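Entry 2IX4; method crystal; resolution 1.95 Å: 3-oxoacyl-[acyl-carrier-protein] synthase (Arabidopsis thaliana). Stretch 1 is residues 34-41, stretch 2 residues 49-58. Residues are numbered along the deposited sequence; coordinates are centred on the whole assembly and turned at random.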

# COMPACT_ATOMS: atom_id res chain seq x y z
N GLY A 34 30.16 -5.68 3.12
CA GLY A 34 29.94 -6.11 4.50
C GLY A 34 29.34 -5.02 5.37
O GLY A 34 29.60 -3.83 5.16
N LEU A 35 28.53 -5.43 6.34
CA LEU A 35 27.92 -4.50 7.30
C LEU A 35 28.95 -3.94 8.28
O LEU A 35 29.90 -4.62 8.65
CB LEU A 35 26.82 -5.20 8.10
CG LEU A 35 25.39 -5.36 7.58
CD1 LEU A 35 24.53 -5.90 8.71
CD2 LEU A 35 24.81 -4.06 7.06
N THR A 36 28.73 -2.69 8.68
CA THR A 36 29.49 -2.07 9.77
C THR A 36 28.50 -1.62 10.85
O THR A 36 27.29 -1.76 10.68
CB THR A 36 30.30 -0.85 9.30
OG1 THR A 36 29.41 0.21 8.92
CG2 THR A 36 31.20 -1.20 8.12
N LEU A 37 29.01 -1.08 11.96
CA LEU A 37 28.17 -0.57 13.04
C LEU A 37 27.29 0.61 12.60
O LEU A 37 26.15 0.73 13.05
CB LEU A 37 29.01 -0.16 14.26
CG LEU A 37 29.70 -1.26 15.08
CD1 LEU A 37 30.48 -0.64 16.23
CD2 LEU A 37 28.71 -2.29 15.60
N ASP A 38 27.83 1.46 11.73
CA ASP A 38 27.10 2.62 11.20
C ASP A 38 25.86 2.22 10.41
O ASP A 38 24.87 2.96 10.35
CB ASP A 38 28.02 3.48 10.32
CG ASP A 38 29.06 4.25 11.12
OD1 ASP A 38 30.17 4.45 10.61
OD2 ASP A 38 28.76 4.65 12.27
N ASP A 39 25.91 1.04 9.80
CA ASP A 39 24.83 0.54 8.95
C ASP A 39 23.58 0.12 9.74
O ASP A 39 22.51 -0.08 9.15
CB ASP A 39 25.33 -0.62 8.09
CG ASP A 39 26.50 -0.22 7.20
OD1 ASP A 39 26.56 0.96 6.76
OD2 ASP A 39 27.36 -1.08 6.93
N LEU A 40 23.71 -0.02 11.06
CA LEU A 40 22.61 -0.41 11.93
C LEU A 40 21.55 0.69 12.07
O LEU A 40 20.42 0.42 12.47
CB LEU A 40 23.13 -0.79 13.32
CG LEU A 40 24.14 -1.93 13.48
CD1 LEU A 40 24.77 -1.88 14.86
CD2 LEU A 40 23.50 -3.28 13.24
N LYS A 41 21.95 1.92 11.75
CA LYS A 41 21.14 3.14 11.92
C LYS A 41 20.76 3.37 13.38
O LYS A 41 19.64 3.81 13.68
CB LYS A 41 19.88 3.11 11.02
CG LYS A 41 20.12 2.86 9.53
CD LYS A 41 21.02 3.91 8.89
CE LYS A 41 21.20 3.65 7.39
NZ LYS A 41 21.71 2.26 7.08
N THR A 49 25.55 -1.22 23.07
CA THR A 49 24.31 -1.73 22.48
C THR A 49 24.48 -1.97 20.97
O THR A 49 24.03 -2.99 20.46
CB THR A 49 23.11 -0.78 22.77
OG1 THR A 49 23.01 -0.58 24.18
CG2 THR A 49 21.80 -1.37 22.26
N LYS A 50 25.14 -1.04 20.28
CA LYS A 50 25.50 -1.20 18.87
C LYS A 50 26.29 -2.48 18.64
O LYS A 50 25.94 -3.30 17.79
CB LYS A 50 26.33 -0.02 18.37
CG LYS A 50 25.57 1.27 18.12
CD LYS A 50 26.53 2.31 17.56
CE LYS A 50 25.93 3.69 17.54
NZ LYS A 50 26.92 4.70 17.06
N LEU A 51 27.37 -2.64 19.41
CA LEU A 51 28.25 -3.81 19.31
C LEU A 51 27.50 -5.11 19.55
O LEU A 51 27.61 -6.04 18.76
CB LEU A 51 29.45 -3.69 20.27
CG LEU A 51 30.58 -2.72 19.92
CD1 LEU A 51 31.45 -2.44 21.14
CD2 LEU A 51 31.43 -3.23 18.77
N TYR A 52 26.72 -5.15 20.63
CA TYR A 52 25.88 -6.32 20.93
C TYR A 52 24.94 -6.64 19.77
O TYR A 52 24.81 -7.80 19.37
CB TYR A 52 25.07 -6.14 22.22
CG TYR A 52 23.85 -7.05 22.26
CD1 TYR A 52 23.94 -8.35 22.74
CD2 TYR A 52 22.61 -6.60 21.78
CE1 TYR A 52 22.83 -9.19 22.75
CE2 TYR A 52 21.50 -7.44 21.78
CZ TYR A 52 21.62 -8.72 22.27
OH TYR A 52 20.51 -9.53 22.28
N THR A 53 24.26 -5.61 19.26
CA THR A 53 23.25 -5.79 18.23
C THR A 53 23.85 -6.35 16.95
O THR A 53 23.31 -7.30 16.36
CB THR A 53 22.47 -4.48 17.95
OG1 THR A 53 21.88 -4.00 19.16
CG2 THR A 53 21.38 -4.70 16.92
N PHE A 54 24.98 -5.78 16.52
CA PHE A 54 25.71 -6.25 15.34
C PHE A 54 25.99 -7.75 15.40
O PHE A 54 25.79 -8.47 14.43
CB PHE A 54 27.02 -5.47 15.17
CG PHE A 54 27.72 -5.74 13.87
CD1 PHE A 54 27.36 -5.06 12.71
CD2 PHE A 54 28.75 -6.68 13.79
CE1 PHE A 54 28.00 -5.31 11.50
CE2 PHE A 54 29.40 -6.94 12.58
CZ PHE A 54 29.02 -6.25 11.44
N ASP A 55 26.46 -8.21 16.56
CA ASP A 55 26.78 -9.61 16.79
C ASP A 55 25.58 -10.55 16.69
O ASP A 55 25.75 -11.74 16.47
CB ASP A 55 27.46 -9.77 18.15
CG ASP A 55 28.93 -9.39 18.12
OD1 ASP A 55 29.45 -8.99 17.05
OD2 ASP A 55 29.58 -9.48 19.18
N GLN A 56 24.37 -10.01 16.82
CA GLN A 56 23.15 -10.83 16.75
C GLN A 56 22.67 -11.06 15.32
O GLN A 56 21.75 -11.84 15.09
CB GLN A 56 22.02 -10.24 17.60
CG GLN A 56 22.39 -9.93 19.05
CD GLN A 56 23.29 -10.97 19.68
OE1 GLN A 56 22.90 -12.13 19.84
NE2 GLN A 56 24.50 -10.56 20.05
N LEU A 57 23.31 -10.38 14.37
CA LEU A 57 22.91 -10.44 12.97
C LEU A 57 23.60 -11.59 12.24
O LEU A 57 24.82 -11.60 12.07
CB LEU A 57 23.20 -9.11 12.27
CG LEU A 57 22.63 -7.83 12.89
CD1 LEU A 57 23.04 -6.63 12.05
CD2 LEU A 57 21.11 -7.89 13.04
N SER A 58 22.80 -12.57 11.81
CA SER A 58 23.28 -13.70 11.03
C SER A 58 23.83 -13.24 9.67
O SER A 58 24.88 -13.70 9.23
CB SER A 58 22.16 -14.71 10.82
OG SER A 58 21.81 -15.33 12.05

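The contact between residues 34-41 and residues 49-58, which begin within a helix that started earlier in the chain, is apolar in character. No hydrogen bond crosses it, and the 431 Å² buried on the two sides together comes mainly from leucine side chains packed around one phenylalanine. Phe54, Leu37 and Leu40 cover the most surface and organise the rest.

Phe54 is the centre of the helical side. Its CA-to-CB bond points toward the first stretch, and with chi1 in the t well the ring reaches along the loop as far as Leu35. There the CB of Leu35 lies 3.6 Å from CE1 of Phe54, while the carbonyl O of Leu35 approaches CZ of Phe54 at 3.3 Å. This oxygen lies at the ring edge, near its plane, where the aromatic C-H groups carry slight positive charge and a carbonyl is well tolerated. The O of Thr36 also comes near, 3.7 Å from CE1 of Phe54. A flat, wide side chain suits this position because it can cover loop backbone and leucine carbon at once.

Leu37 is the residue of the first stretch that gives up the most surface. Its CA-to-CB bond points sideways, but the m,t rotamer brings the end of the side chain nearer to the helix, in the part of the contact where the two backbones run closest: the CA atoms of Leu37 and Lys50 are 6.4 Å apart. CD2 of Leu37 sits 3.6 Å from CB of Phe54 and 3.7 Å from the O of Lys50, and CD1 of Leu37 lies 3.7 Å from CD2 of Leu51. Leu51 starts out away from the loop, and it is the end of its side chain that comes back to make this contact at the more exposed margin.

Leu40, also m,t, points toward the helix and is buried. Its CD1 rests 3.5 Å from the O of Lys50 and 4.2 Å from CB of Phe54. That carbonyl already accepts the hydrogen bond from the N of Phe54 (2.9 Å), so an aliphatic methyl can pack against it without leaving it unpaired. CD2 of Leu40 lies at the edge of the Phe54 ring and meets CD1 of Leu57 at 3.6 Å. The same Leu57 CD1 is 3.7 Å from CD1 of Leu35, so Leu57 joins two leucines of the loop beyond the helical turns that carry Lys50 and Phe54.

Within the first stretch, some polar groups pair with one another. Asp39 OD2 accepts a hydrogen bond from the N of Thr36 at 2.7 Å, and the N of Asp39 donates to the O of Thr36 at 3.2 Å, tying the loop into the short 3-10 segment 38-40. On the helix, Thr53 OG1 donates to the O of Thr49 at 2.7 Å, so its hydroxyl is satisfied within the helix while its CG2 lies 4.5 Å from CD2 of Leu40.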